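PDB 2FH5: signal recognition particle receptor subunit beta from Mus musculus, which binds GTP and, as the beta subunit of the signal recognition particle receptor, takes part in targeting nascent secretory proteins to the endoplasmic reticulum membrane. Local coordinates for residues 16-21 with 83-88; 120-125 with 184-189. All coordinates share one frame; numbering follows the deposited sequence.

Contact 1. Residues 16-21 with 83-88. With MG (magnesium ion), chain C; GTP (guanosine-5'-triphosphate), chain D.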
ATOM      1  N   CYS B  16      -0.007  -7.303   4.406  1.00 40.55           N
ATOM      2  CA  CYS B  16      -0.822  -6.717   3.344  1.00 41.61           C
ATOM      3  C   CYS B  16      -2.067  -6.139   3.981  1.00 38.67           C
ATOM      4  O   CYS B  16      -2.587  -6.703   4.940  1.00 34.74           O
ATOM      5  CB  CYS B  16      -1.263  -7.791   2.357  1.00 40.52           C
ATOM      6  SG  CYS B  16       0.045  -8.291   1.251  1.00 42.04           S
ATOM      7  N   ASP B  17      -2.532  -5.013   3.461  1.00 39.61           N
ATOM      8  CA  ASP B  17      -3.736  -4.399   3.992  1.00 44.29           C
ATOM      9  C   ASP B  17      -3.664  -3.808   5.383  1.00 41.26           C
ATOM     10  O   ASP B  17      -4.719  -3.516   5.957  1.00 41.47           O
ATOM     11  CB  ASP B  17      -4.895  -5.405   3.983  1.00 49.07           C
ATOM     12  CG  ASP B  17      -5.298  -5.793   2.596  1.00 66.21           C
ATOM     13  OD1 ASP B  17      -5.741  -4.887   1.841  1.00 73.84           O
ATOM     14  OD2 ASP B  17      -5.165  -6.993   2.254  1.00 71.83           O
ATOM     15  N   SER B  18      -2.475  -3.652   5.957  1.00 33.70           N
ATOM     16  CA  SER B  18      -2.445  -3.068   7.294  1.00 39.59           C
ATOM     17  C   SER B  18      -2.698  -1.545   7.177  1.00 40.60           C
ATOM     18  O   SER B  18      -3.153  -0.919   8.122  1.00 42.10           O
ATOM     19  CB  SER B  18      -1.126  -3.389   8.000  1.00 37.97           C
ATOM     20  OG  SER B  18      -0.016  -3.075   7.191  1.00 37.03           O
ATOM     21  N   GLY B  19      -2.431  -0.988   5.988  1.00 39.35           N
ATOM     22  CA  GLY B  19      -2.664   0.424   5.723  1.00 36.30           C
ATOM     23  C   GLY B  19      -1.411   1.254   5.489  1.00 38.68           C
ATOM     24  O   GLY B  19      -1.442   2.474   5.642  1.00 43.91           O
ATOM     25  N   LYS B  20      -0.313   0.612   5.112  1.00 32.05           N
ATOM     26  CA  LYS B  20       0.949   1.326   4.926  1.00 36.86           C
ATOM     27  C   LYS B  20       0.868   2.412   3.880  1.00 40.94           C
ATOM     28  O   LYS B  20       1.289   3.537   4.126  1.00 42.80           O
ATOM     29  CB  LYS B  20       2.102   0.357   4.570  1.00 32.68           C
ATOM     30  CG  LYS B  20       2.409  -0.699   5.657  1.00 32.61           C
ATOM     31  CD  LYS B  20       3.446  -1.752   5.185  1.00 33.32           C
ATOM     32  CE  LYS B  20       2.977  -2.553   3.968  1.00 36.43           C
ATOM     33  NZ  LYS B  20       1.729  -3.327   4.208  1.00 32.36           N
ATOM     34  N   THR B  21       0.306   2.089   2.717  1.00 42.85           N
ATOM     35  CA  THR B  21       0.229   3.074   1.666  1.00 38.06           C
ATOM     36  C   THR B  21      -0.716   4.213   1.983  1.00 39.02           C
ATOM     37  O   THR B  21      -0.402   5.349   1.655  1.00 38.59           O
ATOM     38  CB  THR B  21      -0.148   2.425   0.338  1.00 35.38           C
ATOM     39  OG1 THR B  21       0.835   1.442   0.039  1.00 36.00           O
ATOM     40  CG2 THR B  21      -0.119   3.449  -0.802  1.00 28.73           C
ATOM     41  N   VAL B  83       8.371   1.867  11.128  1.00 40.42           N
ATOM     42  CA  VAL B  83       6.992   1.920  11.618  1.00 35.60           C
ATOM     43  C   VAL B  83       6.370   0.636  11.143  1.00 39.77           C
ATOM     44  O   VAL B  83       6.258   0.393   9.927  1.00 43.86           O
ATOM     45  CB  VAL B  83       6.191   3.069  11.009  1.00 36.71           C
ATOM     46  CG1 VAL B  83       4.747   3.046  11.550  1.00 31.80           C
ATOM     47  CG2 VAL B  83       6.872   4.396  11.333  1.00 37.81           C
ATOM     48  N   PHE B  84       6.010  -0.212  12.091  1.00 37.30           N
ATOM     49  CA  PHE B  84       5.395  -1.484  11.757  1.00 35.56           C
ATOM     50  C   PHE B  84       3.896  -1.234  11.896  1.00 38.20           C
ATOM     51  O   PHE B  84       3.391  -1.007  13.004  1.00 39.09           O
ATOM     52  CB  PHE B  84       5.889  -2.579  12.728  1.00 35.77           C
ATOM     53  CG  PHE B  84       5.463  -3.976  12.356  1.00 33.12           C
ATOM     54  CD1 PHE B  84       4.157  -4.420  12.606  1.00 33.55           C
ATOM     55  CD2 PHE B  84       6.359  -4.844  11.741  1.00 35.88           C
ATOM     56  CE1 PHE B  84       3.752  -5.721  12.243  1.00 33.22           C
ATOM     57  CE2 PHE B  84       5.970  -6.159  11.367  1.00 34.56           C
ATOM     58  CZ  PHE B  84       4.669  -6.596  11.619  1.00 36.12           C
ATOM     59  N   VAL B  85       3.189  -1.255  10.767  1.00 36.25           N
ATOM     60  CA  VAL B  85       1.745  -1.012  10.760  1.00 36.09           C
ATOM     61  C   VAL B  85       0.897  -2.254  11.020  1.00 37.80           C
ATOM     62  O   VAL B  85       1.141  -3.321  10.475  1.00 42.00           O
ATOM     63  CB  VAL B  85       1.336  -0.399   9.435  1.00 38.02           C
ATOM     64  CG1 VAL B  85      -0.112  -0.003   9.487  1.00 35.03           C
ATOM     65  CG2 VAL B  85       2.247   0.784   9.121  1.00 29.92           C
ATOM     66  N   VAL B  86      -0.115  -2.101  11.856  1.00 42.47           N
ATOM     67  CA  VAL B  86      -1.001  -3.203  12.224  1.00 40.17           C
ATOM     68  C   VAL B  86      -2.485  -2.874  12.008  1.00 43.93           C
ATOM     69  O   VAL B  86      -2.961  -1.823  12.436  1.00 50.26           O
ATOM     70  CB  VAL B  86      -0.815  -3.561  13.722  1.00 37.65           C
ATOM     71  CG1 VAL B  86      -1.737  -4.725  14.129  1.00 34.59           C
ATOM     72  CG2 VAL B  86       0.623  -3.903  13.977  1.00 39.67           C
ATOM     73  N   ASP B  87      -3.210  -3.760  11.338  1.00 42.26           N
ATOM     74  CA  ASP B  87      -4.630  -3.561  11.141  1.00 41.77           C
ATOM     75  C   ASP B  87      -5.225  -3.923  12.502  1.00 43.07           C
ATOM     76  O   ASP B  87      -5.338  -5.100  12.830  1.00 45.28           O
ATOM     77  CB  ASP B  87      -5.167  -4.526  10.074  1.00 43.45           C
ATOM     78  CG  ASP B  87      -6.674  -4.366   9.831  1.00 48.41           C
ATOM     79  OD1 ASP B  87      -7.412  -4.182  10.817  1.00 45.90           O
ATOM     80  OD2 ASP B  87      -7.123  -4.441   8.656  1.00 52.15           O
ATOM     81  N   SER B  88      -5.612  -2.924  13.287  1.00 41.76           N
ATOM     82  CA  SER B  88      -6.168  -3.179  14.613  1.00 43.66           C
ATOM     83  C   SER B  88      -7.527  -3.892  14.653  1.00 44.47           C
ATOM     84  O   SER B  88      -7.877  -4.544  15.644  1.00 43.93           O
ATOM     85  CB  SER B  88      -6.224  -1.860  15.367  1.00 42.63           C
ATOM     86  OG  SER B  88      -4.930  -1.267  15.359  1.00 49.04           O
TER
HETATM   87 MG    MG C 270       0.705  -0.703  -0.097  1.00 39.23          MG
HETATM   88  PG  GTP D 301       0.035  -3.753   0.844  1.00 36.00           P
HETATM   89  O1G GTP D 301      -0.603  -4.962   0.355  1.00 39.61           O
HETATM   90  O2G GTP D 301       0.414  -2.806  -0.247  1.00 37.02           O
HETATM   91  O3G GTP D 301       1.244  -4.098   1.739  1.00 49.85           O
HETATM   92  O3B GTP D 301      -1.225  -3.010   1.760  1.00 40.04           O
HETATM   93  PB  GTP D 301      -1.135  -1.679   2.512  1.00 38.06           P
HETATM   94  O1B GTP D 301      -0.701  -1.906   3.923  1.00 41.06           O
HETATM   95  O2B GTP D 301      -0.280  -0.632   1.826  1.00 40.34           O
HETATM   96  O3A GTP D 301      -2.686  -1.295   2.530  1.00 39.75           O
HETATM   97  PA  GTP D 301      -3.407  -0.002   1.995  1.00 36.81           P
HETATM   98  O1A GTP D 301      -2.784   1.200   2.455  1.00 36.06           O
HETATM   99  O2A GTP D 301      -3.527  -0.055   0.497  1.00 34.64           O
HETATM  100  O5' GTP D 301      -4.777  -0.199   2.767  1.00 35.00           O
HETATM  101  C5' GTP D 301      -5.565  -1.335   2.457  1.00 33.36           C
HETATM  102  C4' GTP D 301      -7.044  -0.967   2.562  1.00 33.45           C
HETATM  103  O4' GTP D 301      -7.374  -0.529   3.898  1.00 34.43           O
HETATM  104  C3' GTP D 301      -7.467   0.196   1.658  1.00 38.55           C
HETATM  105  O3' GTP D 301      -8.787  -0.042   1.092  1.00 44.29           O
HETATM  106  C2' GTP D 301      -7.450   1.375   2.588  1.00 38.28           C
HETATM  107  O2' GTP D 301      -8.192   2.528   2.142  1.00 39.69           O
HETATM  108  C1' GTP D 301      -7.922   0.787   3.918  1.00 35.12           C
HETATM  109  N9  GTP D 301      -7.384   1.443   5.096  1.00 42.72           N
HETATM  110  C8  GTP D 301      -6.044   1.778   5.321  1.00 39.50           C
HETATM  111  N7  GTP D 301      -5.906   2.364   6.508  1.00 44.55           N
HETATM  112  C5  GTP D 301      -7.195   2.416   7.083  1.00 45.67           C
HETATM  113  C6  GTP D 301      -7.693   2.903   8.306  1.00 44.49           C
HETATM  114  O6  GTP D 301      -7.106   3.426   9.232  1.00 45.32           O
HETATM  115  N1  GTP D 301      -9.091   2.782   8.536  1.00 43.92           N
HETATM  116  C2  GTP D 301      -9.958   2.217   7.619  1.00 43.05           C
HETATM  117  N2  GTP D 301     -11.287   2.158   7.913  1.00 36.06           N
HETATM  118  N3  GTP D 301      -9.467   1.740   6.444  1.00 44.60           N
HETATM  119  C4  GTP D 301      -8.105   1.848   6.189  1.00 43.84           C
HETATM  120  O   HOH W   1       2.590  -0.957   0.788  1.00 43.47           O
HETATM  121  O   HOH W   2      -1.202  -0.374  -0.882  1.00 36.23           O
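V85 points toward the phosphate-binding loop and fills the angle between S18 and K20. One methyl, CG1, lies against the backbone of S18, 3.5 Å from S18 O, while the other, CG2, meets the aliphatic stem of K20 at CG, 3.8 Å away. S18 settles beside the strand with its CB 3.4 Å from V85 O. Its chi1 of 51° puts OG between its own backbone N and carbonyl carbon, and the hydroxyl is hydrogen-bonded to L15 in the same loop. No hydrogen bond joins the two segments, so their fit here rests on packing. Past V85 the chain of K20 bends at chi3 and chi4, both -61°, curling NZ back over the triphosphate. There NZ grips GTP O3G at 2.6 Å and GTP O1B at 2.8 Å, with G14 O as a further acceptor, which would hold the ammonium firmly between beta and gamma phosphates. A methionine in its place would probably leave O3G and O1B without this positive charge and would take this donor from G14 O. The backbone N-H groups of G19 and K20 also converge on GTP O1B, and T21 OG1 binds the magnesium ion at 2.1 Å. These are the marks of a P-loop, or Walker A motif. D87, further along, turns its carboxylate to K124 in a salt bridge. The loop leads from strand 9-13 into helix 20-29 beside the C-terminal end of strand 79-87, which lies between strands 9-13 and 117-123; F84, pointing away from the loop, packs on helix 91-110.

Contact 2. Residues 120-125 with 184-189. With GTP (guanosine-5'-triphosphate), chain D.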
ATOM      1  N   ILE B 120       5.161   0.737  16.651  1.00 45.04           N
ATOM      2  CA  ILE B 120       4.140  -0.218  16.286  1.00 42.55           C
ATOM      3  C   ILE B 120       2.884   0.649  16.190  1.00 47.01           C
ATOM      4  O   ILE B 120       2.324   1.032  17.217  1.00 49.80           O
ATOM      5  CB  ILE B 120       3.911  -1.291  17.381  1.00 44.33           C
ATOM      6  CG1 ILE B 120       5.249  -1.922  17.799  1.00 38.42           C
ATOM      7  CG2 ILE B 120       2.895  -2.334  16.865  1.00 35.06           C
ATOM      8  CD1 ILE B 120       5.891  -2.711  16.714  1.00 44.73           C
ATOM      9  N   ALA B 121       2.461   0.970  14.965  1.00 45.80           N
ATOM     10  CA  ALA B 121       1.286   1.803  14.750  1.00 43.28           C
ATOM     11  C   ALA B 121       0.051   0.950  14.579  1.00 45.91           C
ATOM     12  O   ALA B 121      -0.133   0.295  13.549  1.00 47.21           O
ATOM     13  CB  ALA B 121       1.473   2.675  13.544  1.00 41.81           C
ATOM     14  N   CYS B 122      -0.793   0.975  15.607  1.00 43.59           N
ATOM     15  CA  CYS B 122      -2.016   0.221  15.629  1.00 43.35           C
ATOM     16  C   CYS B 122      -3.049   1.053  14.865  1.00 48.76           C
ATOM     17  O   CYS B 122      -3.733   1.913  15.423  1.00 47.18           O
ATOM     18  CB  CYS B 122      -2.392  -0.036  17.084  1.00 45.27           C
ATOM     19  SG  CYS B 122      -1.083  -0.979  17.960  1.00 47.25           S
ATOM     20  N   ASN B 123      -3.128   0.761  13.564  1.00 47.82           N
ATOM     21  CA  ASN B 123      -3.975   1.466  12.611  1.00 44.10           C
ATOM     22  C   ASN B 123      -5.414   0.953  12.483  1.00 41.59           C
ATOM     23  O   ASN B 123      -5.777  -0.089  13.046  1.00 40.30           O
ATOM     24  CB  ASN B 123      -3.234   1.451  11.268  1.00 45.40           C
ATOM     25  CG  ASN B 123      -3.884   2.307  10.220  1.00 50.01           C
ATOM     26  OD1 ASN B 123      -4.210   3.484  10.519  1.00 46.28           O
ATOM     27  ND2 ASN B 123      -4.042   1.793   9.082  1.00 47.70           N
ATOM     28  N   LYS B 124      -6.225   1.707  11.742  1.00 40.09           N
ATOM     29  CA  LYS B 124      -7.639   1.389  11.527  1.00 41.39           C
ATOM     30  C   LYS B 124      -8.495   1.496  12.803  1.00 43.41           C
ATOM     31  O   LYS B 124      -9.497   0.776  12.956  1.00 40.81           O
ATOM     32  CB  LYS B 124      -7.789  -0.008  10.911  1.00 41.07           C
ATOM     33  CG  LYS B 124      -7.052  -0.164   9.562  1.00 42.91           C
ATOM     34  CD  LYS B 124      -7.718  -1.167   8.598  1.00 28.45           C
ATOM     35  CE  LYS B 124      -6.790  -1.395   7.420  1.00 36.99           C
ATOM     36  NZ  LYS B 124      -7.091  -2.657   6.690  1.00 27.49           N
ATOM     37  N   GLN B 125      -8.092   2.392  13.713  1.00 48.75           N
ATOM     38  CA  GLN B 125      -8.809   2.624  14.971  1.00 50.89           C
ATOM     39  C   GLN B 125     -10.240   3.139  14.746  1.00 55.02           C
ATOM     40  O   GLN B 125     -11.118   2.922  15.588  1.00 58.61           O
ATOM     41  CB  GLN B 125      -8.046   3.613  15.859  1.00 50.11           C
ATOM     42  CG  GLN B 125      -6.780   3.057  16.505  1.00 51.18           C
ATOM     43  CD  GLN B 125      -7.053   1.836  17.373  1.00 54.38           C
ATOM     44  OE1 GLN B 125      -7.957   1.849  18.201  1.00 49.80           O
ATOM     45  NE2 GLN B 125      -6.268   0.782  17.187  1.00 52.60           N
ATOM     46  N   VAL B 184      11.208   1.175  21.420  1.00 59.18           N
ATOM     47  CA  VAL B 184      10.025   0.588  20.817  1.00 57.50           C
ATOM     48  C   VAL B 184       8.803   1.255  21.405  1.00 58.56           C
ATOM     49  O   VAL B 184       8.629   1.242  22.609  1.00 59.31           O
ATOM     50  CB  VAL B 184       9.934  -0.944  21.102  1.00 53.76           C
ATOM     51  CG1 VAL B 184       8.667  -1.507  20.511  1.00 45.07           C
ATOM     52  CG2 VAL B 184      11.128  -1.666  20.520  1.00 48.73           C
ATOM     53  N   GLU B 185       7.965   1.851  20.564  1.00 57.42           N
ATOM     54  CA  GLU B 185       6.751   2.486  21.057  1.00 54.42           C
ATOM     55  C   GLU B 185       5.525   1.987  20.336  1.00 53.08           C
ATOM     56  O   GLU B 185       5.602   1.485  19.216  1.00 48.03           O
ATOM     57  CB  GLU B 185       6.797   3.985  20.867  1.00 55.98           C
ATOM     58  CG  GLU B 185       7.726   4.703  21.789  1.00 69.28           C
ATOM     59  CD  GLU B 185       7.801   6.168  21.445  1.00 75.15           C
ATOM     60  OE1 GLU B 185       6.733   6.839  21.404  1.00 74.53           O
ATOM     61  OE2 GLU B 185       8.936   6.633  21.203  1.00 80.71           O
ATOM     62  N   PHE B 186       4.391   2.150  21.000  1.00 49.15           N
ATOM     63  CA  PHE B 186       3.109   1.785  20.447  1.00 48.40           C
ATOM     64  C   PHE B 186       2.244   3.019  20.435  1.00 48.58           C
ATOM     65  O   PHE B 186       2.306   3.822  21.354  1.00 54.73           O
ATOM     66  CB  PHE B 186       2.409   0.746  21.310  1.00 43.57           C
ATOM     67  CG  PHE B 186       2.867  -0.661  21.063  1.00 50.59           C
ATOM     68  CD1 PHE B 186       4.080  -1.115  21.579  1.00 47.27           C
ATOM     69  CD2 PHE B 186       2.049  -1.558  20.372  1.00 46.37           C
ATOM     70  CE1 PHE B 186       4.475  -2.448  21.421  1.00 52.01           C
ATOM     71  CE2 PHE B 186       2.428  -2.889  20.208  1.00 49.71           C
ATOM     72  CZ  PHE B 186       3.650  -3.339  20.739  1.00 50.86           C
ATOM     73  N   LEU B 187       1.461   3.194  19.385  1.00 47.25           N
ATOM     74  CA  LEU B 187       0.527   4.307  19.347  1.00 47.63           C
ATOM     75  C   LEU B 187      -0.666   3.877  18.499  1.00 49.87           C
ATOM     76  O   LEU B 187      -0.621   2.831  17.852  1.00 52.91           O
ATOM     77  CB  LEU B 187       1.186   5.590  18.824  1.00 44.17           C
ATOM     78  CG  LEU B 187       1.681   5.880  17.405  1.00 49.89           C
ATOM     79  CD1 LEU B 187       0.523   5.934  16.413  1.00 44.49           C
ATOM     80  CD2 LEU B 187       2.402   7.216  17.434  1.00 41.25           C
ATOM     81  N   GLU B 188      -1.741   4.650  18.540  1.00 49.70           N
ATOM     82  CA  GLU B 188      -2.935   4.334  17.770  1.00 53.50           C
ATOM     83  C   GLU B 188      -3.114   5.365  16.664  1.00 54.28           C
ATOM     84  O   GLU B 188      -2.614   6.490  16.761  1.00 58.35           O
ATOM     85  CB  GLU B 188      -4.155   4.319  18.686  1.00 49.86           C
ATOM     86  CG  GLU B 188      -4.025   3.332  19.826  1.00 56.49           C
ATOM     87  CD  GLU B 188      -5.188   3.406  20.804  1.00 61.83           C
ATOM     88  OE1 GLU B 188      -5.650   4.528  21.090  1.00 64.72           O
ATOM     89  OE2 GLU B 188      -5.633   2.347  21.301  1.00 66.89           O
ATOM     90  N   CYS B 189      -3.796   4.974  15.593  1.00 52.78           N
ATOM     91  CA  CYS B 189      -4.038   5.894  14.487  1.00 51.06           C
ATOM     92  C   CYS B 189      -5.092   5.379  13.531  1.00 49.98           C
ATOM     93  O   CYS B 189      -5.560   4.246  13.641  1.00 44.22           O
ATOM     94  CB  CYS B 189      -2.746   6.188  13.712  1.00 49.80           C
ATOM     95  SG  CYS B 189      -1.972   4.762  12.916  1.00 53.76           S
TER
HETATM   96  PG  GTP D 301       0.035  -3.753   0.844  1.00 36.00           P
HETATM   97  O1G GTP D 301      -0.603  -4.962   0.355  1.00 39.61           O
HETATM   98  O2G GTP D 301       0.414  -2.806  -0.247  1.00 37.02           O
HETATM   99  O3G GTP D 301       1.244  -4.098   1.739  1.00 49.85           O
HETATM  100  O3B GTP D 301      -1.225  -3.010   1.760  1.00 40.04           O
HETATM  101  PB  GTP D 301      -1.135  -1.679   2.512  1.00 38.06           P
HETATM  102  O1B GTP D 301      -0.701  -1.906   3.923  1.00 41.06           O
HETATM  103  O2B GTP D 301      -0.280  -0.632   1.826  1.00 40.34           O
HETATM  104  O3A GTP D 301      -2.686  -1.295   2.530  1.00 39.75           O
HETATM  105  PA  GTP D 301      -3.407  -0.002   1.995  1.00 36.81           P
HETATM  106  O1A GTP D 301      -2.784   1.200   2.455  1.00 36.06           O
HETATM  107  O2A GTP D 301      -3.527  -0.055   0.497  1.00 34.64           O
HETATM  108  O5' GTP D 301      -4.777  -0.199   2.767  1.00 35.00           O
HETATM  109  C5' GTP D 301      -5.565  -1.335   2.457  1.00 33.36           C
HETATM  110  C4' GTP D 301      -7.044  -0.967   2.562  1.00 33.45           C
HETATM  111  O4' GTP D 301      -7.374  -0.529   3.898  1.00 34.43           O
HETATM  112  C3' GTP D 301      -7.467   0.196   1.658  1.00 38.55           C
HETATM  113  O3' GTP D 301      -8.787  -0.042   1.092  1.00 44.29           O
HETATM  114  C2' GTP D 301      -7.450   1.375   2.588  1.00 38.28           C
HETATM  115  O2' GTP D 301      -8.192   2.528   2.142  1.00 39.69           O
HETATM  116  C1' GTP D 301      -7.922   0.787   3.918  1.00 35.12           C
HETATM  117  N9  GTP D 301      -7.384   1.443   5.096  1.00 42.72           N
HETATM  118  C8  GTP D 301      -6.044   1.778   5.321  1.00 39.50           C
HETATM  119  N7  GTP D 301      -5.906   2.364   6.508  1.00 44.55           N
HETATM  120  C5  GTP D 301      -7.195   2.416   7.083  1.00 45.67           C
HETATM  121  C6  GTP D 301      -7.693   2.903   8.306  1.00 44.49           C
HETATM  122  O6  GTP D 301      -7.106   3.426   9.232  1.00 45.32           O
HETATM  123  N1  GTP D 301      -9.091   2.782   8.536  1.00 43.92           N
HETATM  124  C2  GTP D 301      -9.958   2.217   7.619  1.00 43.05           C
HETATM  125  N2  GTP D 301     -11.287   2.158   7.913  1.00 36.06           N
HETATM  126  N3  GTP D 301      -9.467   1.740   6.444  1.00 44.60           N
HETATM  127  C4  GTP D 301      -8.105   1.848   6.189  1.00 43.84           C
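I120 to C122 pair with F186 to E188 as parallel strands whose short axes differ in direction by 18° and approach to 4.8 Å. The ladder runs from I120 N to E185 O (2.7 Å), back from L187 N to I120 O, then from C122 N to L187 O and from C189 N to C122 O. Beyond the strand ends Q125 N still reaches C189 O at 3.1 Å, tying the turn after N123 to the neighbouring chain. C122 O takes a second donor, Q125 NE2, and the two come from opposite faces of its carbonyl plane. The bend at chi2 of Q125 brings that amide back over its own strand; the side chain crosses E188 at about a right angle, CG lying 3.6 Å from E188 CB, with amide and carboxylate planes stacked 16° apart. E188 OE2 is hydrogen-bonded to A133 N, at the start of helix 133-150. On the same side of the sheet I120 and F186 run alongside each other. I120 CB sits over one face of the F186 ring, 3.6 Å from its centroid in a CH-pi contact, and I120 CG2 presses on F186 CE2 at 3.4 Å. C122 SG approaches the ring at its edge, 4.0 Å from F186 CD2. A121 and L187 share the opposite side, where A121 CB also touches C189 SG at 4.1 Å. N123, whose ND2 is hydrogen-bonded to S18 O, faces the guanine, and K124 lays its extended chain over one face of the base, with its ammonium hydrogen-bonded to D17 O. N123, K124, Q125 and D126 form the NKxD guanine-recognition motif of GTPases, carried at the C-terminal end of strand 117-123, with strand 184-188 alongside, in the Ras-like G-domain fold.

How the contacts relate
Both contacts touch the same GTP, and their strands 79-87 and 117-123 are neighbours in one sheet, with contact centres about 9 Å apart: contact 1 handles the phosphates and magnesium, contact 2 the base. Contact 1 is the more buried and sets a loop against a strand through side-chain packing. Contact 2, partly buried, includes strand 184-188 at an edge of the chain's sheet and relies on a backbone ladder with side chains on both faces. They meet directly through K124, whose NZ lies 2.6 Å from D17 O and 2.7 Å from D87 OD2, so the base-binding loop reaches both segments of contact 1. S88 OG, hydrogen-bonded to N123 O, also packs against C122 and Q125.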